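Local coordinates for DNA mismatch repair protein MutS (Thermus aquaticus, PDB 1EWQ), which binds mismatched DNA, probably carrying out the recognition step of mismatch repair, and has a weak ATPase activity, at residues A80-L85 with F90-A95; A146-S151 with G234-Q239. All coordinates share one frame; numbering follows the deposited sequence.

Contact 1 (A80-L85 with F90-A95); sequences AYAERL and FRLAVA
L85, on helix 78-87, meets both F90 and L92 where the chain turns from that helix into strand 92-97, a helix-to-strand connection within MutS domain I, the mismatch-recognition domain of this family. The polar part of the contact is one backbone hydrogen bond: F90 N donates to L85 O over 3.3 Å, fairly straight at 161°, from a position tilted 33° from the carbonyl plane. It ties the last turn of the helix to the residues leading into the strand. The same carbonyl oxygen also lies in the plane of the F90 ring, at its edge, 3.2 Å from CD1.

The rest is apolar. L85 spreads its two methyls between two partners: CD2 sits over a face of the F90 ring, whereas CD1 approaches L92 CD2 at 3.8 Å, the two leucine side chains crossing at about a right angle. Beyond the contact, L85 also packs on L54 of helix 44-54, while A82 and L92 share L116 of strand 110-116, a neighbour of strand 92-97 in the sheet. L92 holds CG anti to its carbonyl carbon (chi1 -45°), and from there its two methyls part, CD2 toward L85 and CD1 toward the preceding helical turn. Replacing it with an alanine here would probably open a gap between helix and strand, leaving A82 CB and L85 CD1 without their partners across the contact. On the helix side, A82 CB receives L92 CD1 at 3.7 Å.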
ATOM      1  N   ALA C  80      19.180   6.244  -1.400  1.00 40.25           N
ATOM      2  CA  ALA C  80      18.095   5.536  -2.074  1.00 40.24           C
ATOM      3  C   ALA C  80      17.607   4.366  -1.234  1.00 40.12           C
ATOM      4  O   ALA C  80      16.405   4.148  -1.110  1.00 40.08           O
ATOM      5  CB  ALA C  80      18.553   5.045  -3.447  1.00 40.07           C
ATOM      6  N   TYR C  81      18.543   3.608  -0.664  1.00 40.29           N
ATOM      7  CA  TYR C  81      18.194   2.463   0.175  1.00 40.19           C
ATOM      8  C   TYR C  81      17.561   2.937   1.482  1.00 40.24           C
ATOM      9  O   TYR C  81      16.593   2.355   1.959  1.00 40.27           O
ATOM     10  CB  TYR C  81      19.440   1.630   0.488  1.00 40.32           C
ATOM     11  CG  TYR C  81      19.911   0.716  -0.628  1.00 40.46           C
ATOM     12  CD1 TYR C  81      19.165  -0.404  -1.011  1.00 40.42           C
ATOM     13  CD2 TYR C  81      21.130   0.944  -1.271  1.00 40.53           C
ATOM     14  CE1 TYR C  81      19.633  -1.278  -2.005  1.00 40.53           C
ATOM     15  CE2 TYR C  81      21.605   0.081  -2.265  1.00 40.50           C
ATOM     16  CZ  TYR C  81      20.859  -1.028  -2.623  1.00 40.51           C
ATOM     17  OH  TYR C  81      21.364  -1.903  -3.564  1.00 40.74           O
ATOM     18  N   ALA C  82      18.116   3.998   2.061  1.00 40.32           N
ATOM     19  CA  ALA C  82      17.587   4.536   3.310  1.00 40.65           C
ATOM     20  C   ALA C  82      16.153   4.997   3.079  1.00 40.86           C
ATOM     21  O   ALA C  82      15.274   4.742   3.904  1.00 40.89           O
ATOM     22  CB  ALA C  82      18.440   5.695   3.785  1.00 40.45           C
ATOM     23  N   GLU C  83      15.929   5.675   1.952  1.00 41.02           N
ATOM     24  CA  GLU C  83      14.597   6.163   1.600  1.00 41.44           C
ATOM     25  C   GLU C  83      13.613   5.010   1.753  1.00 41.30           C
ATOM     26  O   GLU C  83      12.561   5.149   2.380  1.00 40.87           O
ATOM     27  CB  GLU C  83      14.578   6.674   0.150  1.00 42.13           C
ATOM     28  CG  GLU C  83      13.241   7.276  -0.311  1.00 43.09           C
ATOM     29  CD  GLU C  83      13.260   7.717  -1.775  1.00 43.87           C
ATOM     30  OE1 GLU C  83      14.104   8.567  -2.151  1.00 44.59           O
ATOM     31  OE2 GLU C  83      12.426   7.214  -2.559  1.00 44.24           O
ATOM     32  N   ARG C  84      13.976   3.860   1.193  1.00 41.24           N
ATOM     33  CA  ARG C  84      13.113   2.697   1.266  1.00 41.27           C
ATOM     34  C   ARG C  84      12.952   2.188   2.685  1.00 41.01           C
ATOM     35  O   ARG C  84      11.839   1.921   3.123  1.00 40.93           O
ATOM     36  CB  ARG C  84      13.637   1.576   0.364  1.00 41.90           C
ATOM     37  CG  ARG C  84      13.263   1.734  -1.109  1.00 42.53           C
ATOM     38  CD  ARG C  84      13.405   0.411  -1.838  1.00 43.54           C
ATOM     39  NE  ARG C  84      14.801   0.061  -2.064  1.00 44.15           N
ATOM     40  CZ  ARG C  84      15.235  -1.169  -2.323  1.00 44.40           C
ATOM     41  NH1 ARG C  84      14.382  -2.183  -2.385  1.00 44.32           N
ATOM     42  NH2 ARG C  84      16.527  -1.381  -2.529  1.00 45.07           N
ATOM     43  N   LEU C  85      14.058   2.052   3.406  1.00 40.72           N
ATOM     44  CA  LEU C  85      14.001   1.564   4.775  1.00 40.78           C
ATOM     45  C   LEU C  85      13.120   2.469   5.624  1.00 40.96           C
ATOM     46  O   LEU C  85      12.303   1.996   6.414  1.00 40.82           O
ATOM     47  CB  LEU C  85      15.407   1.504   5.371  1.00 40.50           C
ATOM     48  CG  LEU C  85      16.344   0.504   4.697  1.00 40.36           C
ATOM     49  CD1 LEU C  85      17.762   0.701   5.187  1.00 39.92           C
ATOM     50  CD2 LEU C  85      15.850  -0.905   4.993  1.00 39.88           C
ATOM     51  N   PHE C  90      11.564   1.749   9.614  1.00 42.08           N
ATOM     52  CA  PHE C  90      12.841   1.582  10.310  1.00 41.56           C
ATOM     53  C   PHE C  90      13.440   2.916  10.746  1.00 41.26           C
ATOM     54  O   PHE C  90      13.141   3.962  10.174  1.00 41.23           O
ATOM     55  CB  PHE C  90      13.901   0.934   9.406  1.00 41.73           C
ATOM     56  CG  PHE C  90      13.633  -0.497   9.036  1.00 41.85           C
ATOM     57  CD1 PHE C  90      12.864  -0.812   7.921  1.00 41.78           C
ATOM     58  CD2 PHE C  90      14.191  -1.534   9.780  1.00 41.80           C
ATOM     59  CE1 PHE C  90      12.660  -2.137   7.552  1.00 41.83           C
ATOM     60  CE2 PHE C  90      13.991  -2.864   9.419  1.00 41.60           C
ATOM     61  CZ  PHE C  90      13.227  -3.167   8.307  1.00 41.69           C
ATOM     62  N   ARG C  91      14.292   2.861  11.765  1.00 41.02           N
ATOM     63  CA  ARG C  91      15.045   4.028  12.224  1.00 40.85           C
ATOM     64  C   ARG C  91      16.459   3.571  11.858  1.00 40.24           C
ATOM     65  O   ARG C  91      16.766   2.393  11.991  1.00 40.18           O
ATOM     66  CB  ARG C  91      14.959   4.224  13.740  1.00 41.33           C
ATOM     67  CG  ARG C  91      13.629   4.742  14.283  1.00 42.27           C
ATOM     68  CD  ARG C  91      13.825   5.238  15.713  1.00 42.46           C
ATOM     69  NE  ARG C  91      12.583   5.373  16.463  1.00 43.01           N
ATOM     70  CZ  ARG C  91      11.863   4.350  16.915  1.00 43.32           C
ATOM     71  NH1 ARG C  91      12.262   3.103  16.695  1.00 43.19           N
ATOM     72  NH2 ARG C  91      10.744   4.572  17.595  1.00 43.13           N
ATOM     73  N   LEU C  92      17.324   4.469  11.405  1.00 39.83           N
ATOM     74  CA  LEU C  92      18.663   4.041  11.017  1.00 39.18           C
ATOM     75  C   LEU C  92      19.824   4.707  11.746  1.00 39.28           C
ATOM     76  O   LEU C  92      19.893   5.930  11.849  1.00 39.43           O
ATOM     77  CB  LEU C  92      18.855   4.247   9.516  1.00 38.53           C
ATOM     78  CG  LEU C  92      17.719   3.789   8.602  1.00 37.92           C
ATOM     79  CD1 LEU C  92      17.993   4.267   7.187  1.00 37.21           C
ATOM     80  CD2 LEU C  92      17.580   2.285   8.667  1.00 37.48           C
ATOM     81  N   ALA C  93      20.737   3.885  12.245  1.00 39.19           N
ATOM     82  CA  ALA C  93      21.935   4.376  12.917  1.00 39.16           C
ATOM     83  C   ALA C  93      23.054   4.128  11.912  1.00 39.21           C
ATOM     84  O   ALA C  93      23.338   2.985  11.557  1.00 39.16           O
ATOM     85  CB  ALA C  93      22.189   3.600  14.199  1.00 38.93           C
ATOM     86  N   VAL C  94      23.667   5.207  11.439  1.00 39.37           N
ATOM     87  CA  VAL C  94      24.728   5.123  10.447  1.00 39.71           C
ATOM     88  C   VAL C  94      26.108   5.151  11.076  1.00 40.39           C
ATOM     89  O   VAL C  94      26.513   6.149  11.672  1.00 40.21           O
ATOM     90  CB  VAL C  94      24.617   6.280   9.429  1.00 39.37           C
ATOM     91  CG1 VAL C  94      25.815   6.282   8.488  1.00 39.19           C
ATOM     92  CG2 VAL C  94      23.331   6.132   8.637  1.00 39.24           C
ATOM     93  N   ALA C  95      26.822   4.043  10.945  1.00 41.18           N
ATOM     94  CA  ALA C  95      28.167   3.939  11.479  1.00 42.37           C
ATOM     95  C   ALA C  95      29.133   3.973  10.306  1.00 43.33           C
ATOM     96  O   ALA C  95      29.130   3.074   9.465  1.00 43.26           O
ATOM     97  CB  ALA C  95      28.320   2.650  12.251  1.00 42.17           C
TER

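Contact 2 (A146-S151 with G234-Q239); sequences AFLDVS and GALSLQ
L148 reaches from strand 143-149 to L236 and L238, two leucines of the loop that follows helix 215-232. Its CB leaves the backbone toward that loop, but has no loop atom within 4.2 Å. CG stands anti to the backbone N (chi1 172°), extending the side chain so that the contact is made by its two terminal methyls. CD1 meets L238 CD2 at 3.4 Å, closer than usual for two methyl carbons, with the side chains at about a right angle. CD2 is more relaxed, 4.2 Å from L236 CD1.

Strand 143-149 is an inner strand of the mixed sheet of MutS domain II, between strands 134-139 and 154-160. The strand order 154-160, 143-149, 134-139, 177-180, 201-203, with the first three antiparallel neighbours, is consistent with the RNase H-like fold known for this connector domain. Helix 215-232 packs against the same region, A228 touching both L148 and L236, and the loop beyond it leads to strand 242-243, which joins the sheet beside 154-160.

L236 has a second partner two residues along: its CD2 lies 4.1 Å from V150 CG1, so its two methyls divide between L148 and V150. The polar link between the segments is a water. It donates to V150 O at 2.8 Å and to S237 O at 2.6 Å, bridging two backbone carbonyls that could not bond to each other directly.

D149 and S151 are joined side chain to side chain. S151 OG donates to D149 OD1 at 2.8 Å, on the syn side of the carboxylate and 26° out of its plane, while S151 N adds a weak bond to the same oxygen. D149 OD2 is held by N132 N, and S151 OG also bonds R334 NE.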
ATOM      1  N   ALA C 146       5.601  21.033  21.493  1.00 24.46           N
ATOM      2  CA  ALA C 146       6.659  21.751  20.784  1.00 23.78           C
ATOM      3  C   ALA C 146       7.047  21.035  19.504  1.00 23.63           C
ATOM      4  O   ALA C 146       7.000  19.812  19.418  1.00 23.95           O
ATOM      5  CB  ALA C 146       7.882  21.927  21.676  1.00 23.23           C
ATOM      6  N   PHE C 147       7.423  21.817  18.500  1.00 22.80           N
ATOM      7  CA  PHE C 147       7.814  21.278  17.215  1.00 22.39           C
ATOM      8  C   PHE C 147       9.205  21.750  16.833  1.00 22.56           C
ATOM      9  O   PHE C 147       9.649  22.827  17.231  1.00 22.61           O
ATOM     10  CB  PHE C 147       6.850  21.732  16.114  1.00 21.48           C
ATOM     11  CG  PHE C 147       5.431  21.313  16.331  1.00 20.66           C
ATOM     12  CD1 PHE C 147       4.518  22.188  16.883  1.00 20.39           C
ATOM     13  CD2 PHE C 147       5.006  20.033  15.977  1.00 20.22           C
ATOM     14  CE1 PHE C 147       3.189  21.802  17.087  1.00 20.34           C
ATOM     15  CE2 PHE C 147       3.690  19.642  16.176  1.00 20.23           C
ATOM     16  CZ  PHE C 147       2.779  20.529  16.733  1.00 20.37           C
ATOM     17  N   LEU C 148       9.880  20.927  16.050  1.00 22.82           N
ATOM     18  CA  LEU C 148      11.199  21.256  15.542  1.00 23.31           C
ATOM     19  C   LEU C 148      11.293  20.686  14.139  1.00 23.65           C
ATOM     20  O   LEU C 148      10.929  19.532  13.911  1.00 22.99           O
ATOM     21  CB  LEU C 148      12.318  20.642  16.395  1.00 23.27           C
ATOM     22  CG  LEU C 148      13.726  20.798  15.793  1.00 23.91           C
ATOM     23  CD1 LEU C 148      14.101  22.294  15.691  1.00 23.77           C
ATOM     24  CD2 LEU C 148      14.753  20.060  16.663  1.00 23.95           C
ATOM     25  N   ASP C 149      11.743  21.516  13.198  1.00 24.07           N
ATOM     26  CA  ASP C 149      11.952  21.075  11.827  1.00 24.85           C
ATOM     27  C   ASP C 149      13.452  21.239  11.715  1.00 24.86           C
ATOM     28  O   ASP C 149      13.967  22.348  11.538  1.00 24.79           O
ATOM     29  CB  ASP C 149      11.247  21.974  10.807  1.00 25.40           C
ATOM     30  CG  ASP C 149      11.379  21.446   9.386  1.00 26.08           C
ATOM     31  OD1 ASP C 149      12.422  20.821   9.083  1.00 25.84           O
ATOM     32  OD2 ASP C 149      10.449  21.667   8.570  1.00 26.69           O
ATOM     33  N   VAL C 150      14.150  20.123  11.847  1.00 24.97           N
ATOM     34  CA  VAL C 150      15.596  20.122  11.815  1.00 25.19           C
ATOM     35  C   VAL C 150      16.181  20.610  10.491  1.00 25.39           C
ATOM     36  O   VAL C 150      17.296  21.133  10.475  1.00 25.73           O
ATOM     37  CB  VAL C 150      16.132  18.701  12.137  1.00 25.87           C
ATOM     38  CG1 VAL C 150      17.627  18.730  12.315  1.00 25.70           C
ATOM     39  CG2 VAL C 150      15.455  18.171  13.405  1.00 26.24           C
ATOM     40  N   SER C 151      15.446  20.460   9.384  1.00 25.04           N
ATOM     41  CA  SER C 151      15.965  20.896   8.084  1.00 24.74           C
ATOM     42  C   SER C 151      15.898  22.406   7.879  1.00 24.71           C
ATOM     43  O   SER C 151      16.579  22.940   7.006  1.00 24.86           O
ATOM     44  CB  SER C 151      15.224  20.204   6.927  1.00 24.99           C
ATOM     45  OG  SER C 151      13.943  20.769   6.710  1.00 24.60           O
ATOM     46  N   GLY C 234      25.364  16.280  16.323  1.00 41.54           N
ATOM     47  CA  GLY C 234      26.044  17.505  16.718  1.00 41.16           C
ATOM     48  C   GLY C 234      25.118  18.672  17.035  1.00 40.77           C
ATOM     49  O   GLY C 234      23.905  18.503  17.152  1.00 40.87           O
ATOM     50  N   ALA C 235      25.705  19.860  17.176  1.00 40.51           N
ATOM     51  CA  ALA C 235      24.962  21.084  17.478  1.00 39.61           C
ATOM     52  C   ALA C 235      24.007  21.424  16.338  1.00 39.02           C
ATOM     53  O   ALA C 235      24.397  21.449  15.171  1.00 38.82           O
ATOM     54  CB  ALA C 235      25.935  22.238  17.703  1.00 39.81           C
ATOM     55  N   LEU C 236      22.756  21.695  16.695  1.00 38.55           N
ATOM     56  CA  LEU C 236      21.708  22.009  15.731  1.00 37.88           C
ATOM     57  C   LEU C 236      21.649  23.465  15.293  1.00 37.53           C
ATOM     58  O   LEU C 236      22.101  24.367  15.993  1.00 37.56           O
ATOM     59  CB  LEU C 236      20.344  21.643  16.317  1.00 37.94           C
ATOM     60  CG  LEU C 236      20.089  20.211  16.787  1.00 37.86           C
ATOM     61  CD1 LEU C 236      18.806  20.189  17.585  1.00 37.77           C
ATOM     62  CD2 LEU C 236      20.014  19.263  15.607  1.00 37.62           C
ATOM     63  N   SER C 237      21.084  23.686  14.117  1.00 36.80           N
ATOM     64  CA  SER C 237      20.907  25.038  13.620  1.00 36.43           C
ATOM     65  C   SER C 237      19.453  25.349  13.979  1.00 35.56           C
ATOM     66  O   SER C 237      18.524  24.680  13.517  1.00 35.64           O
ATOM     67  CB  SER C 237      21.108  25.093  12.110  1.00 36.89           C
ATOM     68  OG  SER C 237      20.844  26.400  11.642  1.00 38.13           O
ATOM     69  N   LEU C 238      19.254  26.349  14.821  1.00 34.43           N
ATOM     70  CA  LEU C 238      17.910  26.679  15.258  1.00 33.27           C
ATOM     71  C   LEU C 238      17.547  28.139  15.126  1.00 32.21           C
ATOM     72  O   LEU C 238      18.367  29.025  15.348  1.00 31.94           O
ATOM     73  CB  LEU C 238      17.728  26.273  16.722  1.00 33.04           C
ATOM     74  CG  LEU C 238      18.019  24.831  17.162  1.00 33.18           C
ATOM     75  CD1 LEU C 238      18.470  24.836  18.627  1.00 32.63           C
ATOM     76  CD2 LEU C 238      16.791  23.961  16.979  1.00 32.46           C
ATOM     77  N   GLN C 239      16.293  28.371  14.763  1.00 31.40           N
ATOM     78  CA  GLN C 239      15.750  29.715  14.663  1.00 30.52           C
ATOM     79  C   GLN C 239      15.284  30.047  16.083  1.00 29.50           C
ATOM     80  O   GLN C 239      15.085  29.151  16.899  1.00 28.60           O
ATOM     81  CB  GLN C 239      14.554  29.731  13.707  1.00 31.37           C
ATOM     82  CG  GLN C 239      14.924  29.780  12.234  1.00 32.83           C
ATOM     83  CD  GLN C 239      15.751  31.020  11.898  1.00 34.12           C
ATOM     84  OE1 GLN C 239      16.988  30.987  11.912  1.00 34.69           O
ATOM     85  NE2 GLN C 239      15.064  32.129  11.617  1.00 34.76           N
TER
HETATM   86  O   HOH W   1      18.787  22.286  12.606  1.00 27.30           O

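In the fold
Contact 1 closes before contact 2 opens along the chain, and the two belong to different sheets. Segments 80-85 and 90-95 join helix 78-87 to strand 92-97 of the six-strand sheet in MutS domain I; segments 146-151 and 234-239 bring a distant loop back to strand 143-149 in the sheet of domain II. Their centres are 20 Å apart and their nearest atoms about 11 Å apart, so they do not touch. Contact 1 comes within about 4 Å of the bound DNA, whereas contact 2 stays about 23 Å away. One therefore belongs to the packing of a DNA-contacting domain, the other to that of the domain following it in the chain.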